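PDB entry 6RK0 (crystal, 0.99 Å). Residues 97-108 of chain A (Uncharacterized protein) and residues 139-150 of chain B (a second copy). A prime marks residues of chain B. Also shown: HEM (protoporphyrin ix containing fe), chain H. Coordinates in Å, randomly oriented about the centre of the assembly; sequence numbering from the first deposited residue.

Chain A, residues 97-108: GLVIARSAYNFN
Chain B, residues 139-150: GLIPGEWERLRP

Gly97 to Ile100 continue a strand that begins earlier in chain A. The chain then turns through a short 3-10 segment at Ala104 and Tyr105, and returns at Asn108 to pair with Val99. That pairing is reciprocal: Val99 N to Asn108 O is 2.9 Å and Asn108 N to Val99 O is 3.0 Å. Within the turn, Asn106 N donates to Ser103 O at 3.1 Å and Phe107 N to Ala104 O at 3.0 Å.

Chain B makes a type II turn from Ile141′ to Glu144′, closed by Glu144′ N to Ile141′ O at 3.2 Å. Gly143′ has phi 73°, which favours glycine. Glu144′ to Arg147′ have helical phi/psi, and Leu148′ and Arg149′ are extended. Leu98 to Ser103 runs in roughly the same sense as Leu140′ to Arg149′: the CA atoms of Leu98 and Leu140′ lie 9.3 Å apart, those of Ser103 and Arg149′ 5.1 Å.

One direct hydrogen bond joins the stretches. Arg149′ N donates to Arg102 O at 2.8 Å and 162°, at the end where the two backbones come closest in the register, near Ser103 and Arg149′. Water 1 adds a bridge, accepting from Ala104 N at 2.9 Å and donating to Arg149′ O at 2.7 Å.

The remaining contact is mainly apolar. Leu148′ (chi1 m, chi2 t) has the largest covered area, 68 Å². Its CD1 lies 3.6 Å from Phe107 CE1 and 3.7 Å from Ala104 CB. Trp145′ (chi1 t, chi2 -91°) starts away from chain A, but its ring end comes back, with CZ3 3.6 Å from Ala104 CB. Ile141′ (m, t) places CD1 3.7 Å from Ile100 CD1, 4.1 Å from Leu98 CD2 and 4.3 Å from Phe107 CE2, near the plane of that ring. Ile100 is m, t; Leu98 is t, p; Phe107 has chi1 -89° and chi2 54°. Leu140′ (m, t) meets Leu98, CD1 to CD1, at 4.2 Å.

Within chain B, two arginine side chains make hydrogen bonds. Arg147′ NH1 forms a salt bridge with Glu144′ OE1 at 2.9 Å and also donates to Pro142′ O at 2.9 Å. Arg149′ (t, m, m) bonds through NH2 to Pro150′ O at 2.9 Å, and also bonds elsewhere in the structure. Its guanidinium presents one face to Ser103 CB, 3.4 Å from Arg149′ NH1.

Both chains reach the heme. Leu140′ CD1 is 3.1 Å and Phe107 CD2 3.4 Å from HEM CBB. Water 2 binds HEM FE at 2.1 Å and donates to Tyr105 O at 2.8 Å and Phe107 O at 2.7 Å.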

ATOM      1  N   GLY A  97      -6.608   0.164 -11.569  1.00  8.46           N
ATOM      2  CA  GLY A  97      -6.448  -0.312 -12.933  1.00  8.54           C
ATOM      3  C   GLY A  97      -5.135   0.151 -13.506  1.00  8.35           C
ATOM      4  O   GLY A  97      -4.555   1.129 -13.043  1.00  9.19           O
ATOM      5  N   LEU A  98      -4.677  -0.553 -14.543  1.00  8.04           N
ATOM      6  CA  LEU A  98      -3.534  -0.147 -15.354  1.00  8.31           C
ATOM      7  C   LEU A  98      -4.071   0.528 -16.617  1.00  8.25           C
ATOM      8  O   LEU A  98      -4.918  -0.042 -17.317  1.00  9.54           O
ATOM      9  CB  LEU A  98      -2.677  -1.354 -15.721  1.00  8.82           C
ATOM     10  CG  LEU A  98      -1.433  -1.022 -16.528  1.00  9.78           C
ATOM     11  CD1 LEU A  98      -0.453  -0.151 -15.754  1.00 11.11           C
ATOM     12  CD2 LEU A  98      -0.738  -2.280 -17.016  1.00 11.34           C
ATOM     13  N   VAL A  99      -3.602   1.755 -16.881  1.00  8.10           N
ATOM     14  CA  VAL A  99      -4.079   2.569 -17.994  1.00  8.59           C
ATOM     15  C   VAL A  99      -3.037   2.491 -19.117  1.00  8.39           C
ATOM     16  O   VAL A  99      -1.886   2.942 -18.960  1.00  9.10           O
ATOM     17  CB  VAL A  99      -4.339   4.016 -17.540  1.00  8.92           C
ATOM     18  CG1 VAL A  99      -4.768   4.875 -18.730  1.00 10.48           C
ATOM     19  CG2 VAL A  99      -5.393   4.081 -16.441  1.00  9.59           C
ATOM     20  N   ILE A 100      -3.440   1.862 -20.226  1.00  8.66           N
ATOM     21  CA  ILE A 100      -2.598   1.584 -21.378  1.00  8.56           C
ATOM     22  C   ILE A 100      -2.907   2.638 -22.440  1.00  8.64           C
ATOM     23  O   ILE A 100      -4.015   2.694 -22.987  1.00  9.35           O
ATOM     24  CB  ILE A 100      -2.902   0.186 -21.919  1.00  9.44           C
ATOM     25  CG1 ILE A 100      -2.589  -0.882 -20.855  1.00 10.98           C
ATOM     26  CG2 ILE A 100      -2.127  -0.095 -23.196  1.00  9.77           C
ATOM     27  CD1 ILE A 100      -3.139  -2.243 -21.120  1.00 13.19           C
ATOM     28  N   ALA A 101      -1.937   3.502 -22.710  1.00  8.89           N
ATOM     29  CA  ALA A 101      -2.082   4.601 -23.649  1.00  9.06           C
ATOM     30  C   ALA A 101      -1.339   4.288 -24.947  1.00  9.09           C
ATOM     31  O   ALA A 101      -0.599   3.313 -25.057  1.00  9.89           O
ATOM     32  CB  ALA A 101      -1.562   5.879 -23.036  1.00 10.13           C
ATOM     33  N   ARG A 102      -1.519   5.159 -25.949  1.00  9.38           N
ATOM     34  CA  ARG A 102      -0.828   5.051 -27.231  1.00  9.62           C
ATOM     35  C   ARG A 102       0.633   5.442 -27.140  1.00  9.96           C
ATOM     36  O   ARG A 102       1.422   5.003 -27.981  1.00 11.23           O
ATOM     37  CB  ARG A 102      -1.552   5.924 -28.260  1.00 10.12           C
ATOM     38  CG  ARG A 102      -2.947   5.475 -28.551  1.00 10.76           C
ATOM     39  CD  ARG A 102      -3.842   6.593 -29.087  1.00 10.65           C
ATOM     40  NE  ARG A 102      -5.194   6.132 -29.307  1.00 10.94           N
ATOM     41  CZ  ARG A 102      -6.085   5.908 -28.344  1.00 10.96           C
ATOM     42  NH1 ARG A 102      -5.839   6.298 -27.082  1.00 10.44           N
ATOM     43  NH2 ARG A 102      -7.264   5.380 -28.638  1.00 12.54           N
ATOM     44  N   SER A 103       0.998   6.291 -26.180  1.00  9.90           N
ATOM     45  CA  SER A 103       2.388   6.623 -25.904  1.00 10.07           C
ATOM     46  C   SER A 103       2.755   6.155 -24.509  1.00  9.62           C
ATOM     47  O   SER A 103       1.923   6.194 -23.587  1.00  9.99           O
ATOM     48  CB  SER A 103       2.660   8.126 -26.049  1.00 11.31           C
ATOM     49  OG  SER A 103       2.126   8.851 -24.952  1.00 11.97           O
ATOM     50  N   ALA A 104       4.015   5.758 -24.343  1.00  9.66           N
ATOM     51  CA  ALA A 104       4.494   5.333 -23.033  1.00  9.82           C
ATOM     52  C   ALA A 104       4.324   6.433 -21.987  1.00  9.57           C
ATOM     53  O   ALA A 104       3.942   6.169 -20.842  1.00  9.62           O
ATOM     54  CB  ALA A 104       5.950   4.916 -23.159  1.00 10.65           C
ATOM     55  N   TYR A 105       4.596   7.682 -22.382  1.00  9.70           N
ATOM     56  CA  TYR A 105       4.544   8.817 -21.490  1.00  9.91           C
ATOM     57  C   TYR A 105       3.166   8.964 -20.854  1.00  9.81           C
ATOM     58  O   TYR A 105       3.077   9.486 -19.743  1.00 10.17           O
ATOM     59  CB  TYR A 105       4.868  10.065 -22.324  1.00 10.69           C
ATOM     60  CG  TYR A 105       4.978  11.362 -21.594  1.00 11.04           C
ATOM     61  CD1 TYR A 105       6.124  11.682 -20.862  1.00 11.70           C
ATOM     62  CD2 TYR A 105       3.983  12.318 -21.677  1.00 12.88           C
ATOM     63  CE1 TYR A 105       6.302  12.898 -20.262  1.00 14.02           C
ATOM     64  CE2 TYR A 105       4.138  13.558 -21.053  1.00 15.10           C
ATOM     65  CZ  TYR A 105       5.305  13.838 -20.349  1.00 15.99           C
ATOM     66  OH  TYR A 105       5.501  15.074 -19.718  1.00 19.62           O
ATOM     67  N   ASN A 106       2.089   8.577 -21.560  1.00  9.04           N
ATOM     68  CA  ASN A 106       0.748   8.704 -21.020  1.00  9.53           C
ATOM     69  C   ASN A 106       0.172   7.393 -20.457  1.00  9.30           C
ATOM     70  O   ASN A 106      -1.020   7.354 -20.118  1.00  9.52           O
ATOM     71  CB  ASN A 106      -0.163   9.351 -22.053  1.00 10.32           C
ATOM     72  CG  ASN A 106       0.029  10.828 -22.087  1.00 12.13           C
ATOM     73  OD1 ASN A 106       0.006  11.482 -21.042  1.00 13.73           O
ATOM     74  ND2 ASN A 106       0.195  11.393 -23.276  1.00 13.04           N
ATOM     75  N   PHE A 107       0.985   6.359 -20.268  1.00  8.98           N
ATOM     76  CA  PHE A 107       0.529   5.253 -19.427  1.00  8.91           C
ATOM     77  C   PHE A 107       0.227   5.795 -18.029  1.00  8.87           C
ATOM     78  O   PHE A 107       0.755   6.826 -17.593  1.00  9.30           O
ATOM     79  CB  PHE A 107       1.595   4.146 -19.323  1.00  9.34           C
ATOM     80  CG  PHE A 107       1.497   3.094 -20.391  1.00  9.37           C
ATOM     81  CD1 PHE A 107       1.483   3.431 -21.737  1.00  9.72           C
ATOM     82  CD2 PHE A 107       1.405   1.743 -20.048  1.00 10.98           C
ATOM     83  CE1 PHE A 107       1.405   2.443 -22.728  1.00 10.67           C
ATOM     84  CE2 PHE A 107       1.320   0.755 -21.036  1.00 12.35           C
ATOM     85  CZ  PHE A 107       1.317   1.136 -22.363  1.00 11.89           C
ATOM     86  N   ASN A 108      -0.641   5.093 -17.306  1.00  8.91           N
ATOM     87  CA  ASN A 108      -1.043   5.638 -16.029  1.00  8.91           C
ATOM     88  C   ASN A 108      -1.690   4.534 -15.225  1.00  8.69           C
ATOM     89  O   ASN A 108      -1.619   3.347 -15.585  1.00  8.62           O
ATOM     90  CB  ASN A 108      -1.928   6.884 -16.232  1.00  9.62           C
ATOM     91  CG  ASN A 108      -1.667   7.937 -15.199  1.00 11.50           C
ATOM     92  OD1 ASN A 108      -2.020   7.786 -14.035  1.00 10.46           O
ATOM     93  ND2 ASN A 108      -1.012   9.000 -15.601  1.00 17.28           N
TER
ATOM     94  N   GLY B 139       8.149  -4.914 -18.504  1.00 10.59           N
ATOM     95  CA  GLY B 139       7.966  -5.749 -17.335  1.00 11.10           C
ATOM     96  C   GLY B 139       6.524  -5.885 -16.936  1.00 12.11           C
ATOM     97  O   GLY B 139       6.157  -6.865 -16.291  1.00 14.96           O
ATOM     98  N   LEU B 140       5.689  -4.919 -17.290  1.00 10.83           N
ATOM     99  CA  LEU B 140       4.251  -5.005 -17.047  1.00 11.12           C
ATOM    100  C   LEU B 140       3.570  -5.760 -18.169  1.00 11.21           C
ATOM    101  O   LEU B 140       2.744  -6.641 -17.905  1.00 11.96           O
ATOM    102  CB  LEU B 140       3.658  -3.605 -16.922  1.00 12.24           C
ATOM    103  CG  LEU B 140       4.124  -2.790 -15.731  1.00 15.60           C
ATOM    104  CD1 LEU B 140       3.568  -1.390 -15.797  1.00 20.49           C
ATOM    105  CD2 LEU B 140       3.703  -3.470 -14.445  1.00 22.31           C
ATOM    106  N   ILE B 141       3.902  -5.418 -19.416  1.00 10.91           N
ATOM    107  CA  ILE B 141       3.291  -6.013 -20.603  1.00 11.18           C
ATOM    108  C   ILE B 141       4.407  -6.344 -21.590  1.00 11.18           C
ATOM    109  O   ILE B 141       5.006  -5.433 -22.190  1.00 11.06           O
ATOM    110  CB  ILE B 141       2.296  -5.061 -21.287  1.00 11.73           C
ATOM    111  CG1 ILE B 141       1.146  -4.681 -20.327  1.00 12.99           C
ATOM    112  CG2 ILE B 141       1.722  -5.707 -22.521  1.00 11.91           C
ATOM    113  CD1 ILE B 141       0.376  -3.442 -20.809  1.00 13.29           C
ATOM    114  N   PRO B 142       4.742  -7.622 -21.804  1.00 12.14           N
ATOM    115  CA  PRO B 142       5.855  -7.963 -22.703  1.00 12.32           C
ATOM    116  C   PRO B 142       5.691  -7.333 -24.080  1.00 11.68           C
ATOM    117  O   PRO B 142       4.588  -7.300 -24.641  1.00 11.75           O
ATOM    118  CB  PRO B 142       5.799  -9.485 -22.773  1.00 14.04           C
ATOM    119  CG  PRO B 142       5.184  -9.879 -21.462  1.00 15.12           C
ATOM    120  CD  PRO B 142       4.176  -8.806 -21.157  1.00 13.41           C
ATOM    121  N   GLY B 143       6.791  -6.799 -24.602  1.00 12.02           N
ATOM    122  CA  GLY B 143       6.816  -6.276 -25.944  1.00 12.20           C
ATOM    123  C   GLY B 143       6.099  -4.964 -26.174  1.00 11.75           C
ATOM    124  O   GLY B 143       5.983  -4.529 -27.328  1.00 12.36           O
ATOM    125  N   GLU B 144       5.549  -4.353 -25.120  1.00 11.61           N
ATOM    126  CA  GLU B 144       4.623  -3.249 -25.326  1.00 11.59           C
ATOM    127  C   GLU B 144       5.308  -1.966 -25.780  1.00 11.72           C
ATOM    128  O   GLU B 144       4.756  -1.232 -26.616  1.00 12.08           O
ATOM    129  CB  GLU B 144       3.796  -3.051 -24.060  1.00 11.54           C
ATOM    130  CG  GLU B 144       2.721  -1.989 -24.208  1.00 11.44           C
ATOM    131  CD  GLU B 144       1.542  -2.383 -25.073  1.00 11.31           C
ATOM    132  OE1 GLU B 144       1.478  -3.482 -25.653  1.00 12.16           O
ATOM    133  OE2 GLU B 144       0.620  -1.516 -25.139  1.00 11.78           O
ATOM    134  N   TRP B 145       6.493  -1.651 -25.230  1.00 12.91           N
ATOM    135  CA  TRP B 145       7.150  -0.381 -25.554  1.00 13.42           C
ATOM    136  C   TRP B 145       7.296  -0.220 -27.054  1.00 13.13           C
ATOM    137  O   TRP B 145       7.076   0.871 -27.585  1.00 12.80           O
ATOM    138  CB  TRP B 145       8.529  -0.378 -24.907  1.00 14.01           C
ATOM    139  CG  TRP B 145       9.416   0.794 -25.187  1.00 12.78           C
ATOM    140  CD1 TRP B 145      10.321   0.912 -26.181  1.00 14.51           C
ATOM    141  CD2 TRP B 145       9.555   1.948 -24.380  1.00 11.66           C
ATOM    142  NE1 TRP B 145      10.998   2.086 -26.060  1.00 14.70           N
ATOM    143  CE2 TRP B 145      10.554   2.751 -24.946  1.00 13.23           C
ATOM    144  CE3 TRP B 145       8.916   2.381 -23.219  1.00 12.06           C
ATOM    145  CZ2 TRP B 145      10.935   3.980 -24.385  1.00 15.95           C
ATOM    146  CZ3 TRP B 145       9.298   3.561 -22.660  1.00 14.69           C
ATOM    147  CH2 TRP B 145      10.277   4.365 -23.236  1.00 16.99           C
ATOM    148  N   GLU B 146       7.639  -1.309 -27.737  1.00 14.83           N
ATOM    149  CA  GLU B 146       7.876  -1.322 -29.167  1.00 16.94           C
ATOM    150  C   GLU B 146       6.615  -1.080 -29.992  1.00 16.48           C
ATOM    151  O   GLU B 146       6.724  -0.739 -31.175  1.00 18.38           O
ATOM    152  CB  GLU B 146       8.527  -2.691 -29.496  1.00 20.35           C
ATOM    153  CG  GLU B 146       9.907  -2.937 -28.904  1.00 20.94           C
ATOM    154  CD  GLU B 146      10.010  -3.171 -27.412  1.00 23.04           C
ATOM    155  OE1 GLU B 146       9.092  -3.553 -26.685  1.00 17.40           O
ATOM    156  OE2 GLU B 146      11.108  -2.893 -26.903  1.00 27.78           O
ATOM    157  N   ARG B 147       5.443  -1.297 -29.425  1.00 14.11           N
ATOM    158  CA  ARG B 147       4.181  -1.091 -30.134  1.00 13.53           C
ATOM    159  C   ARG B 147       3.692   0.334 -30.097  1.00 13.39           C
ATOM    160  O   ARG B 147       2.765   0.680 -30.836  1.00 14.55           O
ATOM    161  CB  ARG B 147       3.133  -1.962 -29.472  1.00 13.56           C
ATOM    162  CG  ARG B 147       3.462  -3.415 -29.475  1.00 14.05           C
ATOM    163  CD  ARG B 147       2.295  -4.271 -28.891  1.00 14.13           C
ATOM    164  NE  ARG B 147       2.723  -5.646 -28.857  1.00 14.04           N
ATOM    165  CZ  ARG B 147       3.053  -6.363 -27.781  1.00 13.32           C
ATOM    166  NH1 ARG B 147       2.860  -5.920 -26.538  1.00 12.59           N
ATOM    167  NH2 ARG B 147       3.622  -7.552 -27.957  1.00 14.40           N
ATOM    168  N   LEU B 148       4.249   1.146 -29.211  1.00 12.86           N
ATOM    169  CA  LEU B 148       3.661   2.445 -28.913  1.00 12.61           C
ATOM    170  C   LEU B 148       4.139   3.498 -29.916  1.00 13.69           C
ATOM    171  O   LEU B 148       5.111   3.312 -30.655  1.00 14.69           O
ATOM    172  CB  LEU B 148       4.051   2.844 -27.493  1.00 11.85           C
ATOM    173  CG  LEU B 148       3.640   1.829 -26.427  1.00 11.35           C
ATOM    174  CD1 LEU B 148       4.158   2.236 -25.063  1.00 10.85           C
ATOM    175  CD2 LEU B 148       2.137   1.656 -26.390  1.00 12.14           C
ATOM    176  N   ARG B 149       3.438   4.622 -29.919  1.00 13.27           N
ATOM    177  CA  ARG B 149       3.890   5.764 -30.701  1.00 13.08           C
ATOM    178  C   ARG B 149       5.317   6.102 -30.269  1.00 13.90           C
ATOM    179  O   ARG B 149       5.564   6.274 -29.081  1.00 13.65           O
ATOM    180  CB  ARG B 149       2.934   6.943 -30.461  1.00 13.06           C
ATOM    181  CG  ARG B 149       3.219   8.168 -31.378  1.00 13.48           C
ATOM    182  CD  ARG B 149       4.198   9.148 -30.775  1.00 13.56           C
ATOM    183  NE  ARG B 149       3.605   9.875 -29.661  1.00 13.38           N
ATOM    184  CZ  ARG B 149       4.234  10.241 -28.539  1.00 12.65           C
ATOM    185  NH1 ARG B 149       3.575  10.971 -27.665  1.00 12.67           N
ATOM    186  NH2 ARG B 149       5.496   9.910 -28.290  1.00 13.40           N
ATOM    187  N   PRO B 150       6.274   6.213 -31.185  1.00 16.51           N
ATOM    188  CA  PRO B 150       7.682   6.354 -30.768  1.00 18.10           C
ATOM    189  C   PRO B 150       7.908   7.493 -29.790  1.00 15.50           C
ATOM    190  O   PRO B 150       7.451   8.611 -29.996  1.00 15.65           O
ATOM    191  CB  PRO B 150       8.422   6.598 -32.093  1.00 26.12           C
ATOM    192  CG  PRO B 150       7.569   5.984 -33.128  1.00 33.08           C
ATOM    193  CD  PRO B 150       6.123   6.072 -32.650  1.00 22.11           C
TER
HETATM  194  CHA HEM H 405       3.683  10.431 -13.827  0.82  9.35           C
HETATM  195  CHB HEM H 405       2.165   5.896 -14.113  0.82  9.34           C
HETATM  196  CHC HEM H 405       5.249   5.101 -17.693  0.82  9.42           C
HETATM  197  CHD HEM H 405       6.540   9.729 -17.629  0.82  9.44           C
HETATM  198  C1A HEM H 405       2.992   9.259 -13.603  0.82  8.93           C
HETATM  199  C2A HEM H 405       1.960   9.114 -12.597  0.82  9.23           C
HETATM  200  C3A HEM H 405       1.522   7.848 -12.668  0.82  9.33           C
HETATM  201  C4A HEM H 405       2.300   7.197 -13.731  0.82  8.89           C
HETATM  202  CMA HEM H 405       0.438   7.112 -11.884  0.82 10.04           C
HETATM  203  CAA HEM H 405       1.438  10.212 -11.678  0.82  9.85           C
HETATM  204  CBA HEM H 405       0.412  11.127 -12.362  0.82 10.64           C
HETATM  205  CGA HEM H 405      -0.322  11.874 -11.282  0.82 11.14           C
HETATM  206  O1A HEM H 405      -1.533  11.591 -11.042  0.82 11.53           O
HETATM  207  O2A HEM H 405       0.279  12.749 -10.607  0.82 11.52           O
HETATM  208  C1B HEM H 405       2.866   5.272 -15.132  0.82  9.11           C
HETATM  209  C2B HEM H 405       2.736   3.876 -15.499  0.82  9.84           C
HETATM  210  C3B HEM H 405       3.602   3.664 -16.477  0.82 10.09           C
HETATM  211  C4B HEM H 405       4.263   4.927 -16.759  0.82  9.25           C
HETATM  212  CMB HEM H 405       1.819   2.863 -14.842  0.82 11.01           C
HETATM  213  CAB HEM H 405       3.942   2.406 -17.278  0.82 13.47           C
HETATM  214  CBB HEM H 405       3.262   1.272 -17.281  0.82 21.29           C
HETATM  215  C1C HEM H 405       5.901   6.289 -17.983  0.82  9.12           C
HETATM  216  C2C HEM H 405       6.898   6.477 -18.998  0.82  9.64           C
HETATM  217  C3C HEM H 405       7.227   7.751 -19.030  0.82  9.58           C
HETATM  218  C4C HEM H 405       6.428   8.408 -18.004  0.82  9.08           C
HETATM  219  CMC HEM H 405       7.497   5.345 -19.813  0.82 10.31           C
HETATM  220  CAC HEM H 405       8.189   8.497 -19.922  0.82 10.66           C
HETATM  221  CBC HEM H 405       8.328   8.137 -21.203  0.82 12.95           C
HETATM  222  C1D HEM H 405       5.926  10.320 -16.543  0.82  9.23           C
HETATM  223  C2D HEM H 405       6.083  11.691 -16.126  0.82 10.04           C
HETATM  224  C3D HEM H 405       5.276  11.878 -15.074  0.82 10.06           C
HETATM  225  C4D HEM H 405       4.604  10.620 -14.823  0.82  9.44           C
HETATM  226  CMD HEM H 405       7.021  12.711 -16.778  0.82 10.88           C
HETATM  227  CAD HEM H 405       5.023  13.185 -14.326  0.82 10.69           C
HETATM  228  CBD HEM H 405       3.773  13.876 -14.924  0.82 12.21           C
HETATM  229  CGD HEM H 405       3.676  15.291 -14.417  0.82 13.82           C
HETATM  230  O1D HEM H 405       3.235  15.481 -13.252  0.82 16.68           O
HETATM  231  O2D HEM H 405       3.979  16.249 -15.161  0.82 13.32           O
HETATM  232  NA  HEM H 405       3.185   8.086 -14.298  0.82  8.69           N
HETATM  233  NB  HEM H 405       3.794   5.901 -15.927  0.82  8.75           N
HETATM  234  NC  HEM H 405       5.630   7.488 -17.362  0.82  9.04           N
HETATM  235  ND  HEM H 405       5.003   9.677 -15.740  0.82  8.82           N
HETATM  236 FE   HEM H 405       4.424   7.782 -15.804  0.82  8.71          FE
HETATM  237  O   HOH W   1       6.006   5.900 -26.440  1.00 11.64           O
HETATM  238  O   HOH W   2       2.932   8.380 -17.134  1.00  9.75           O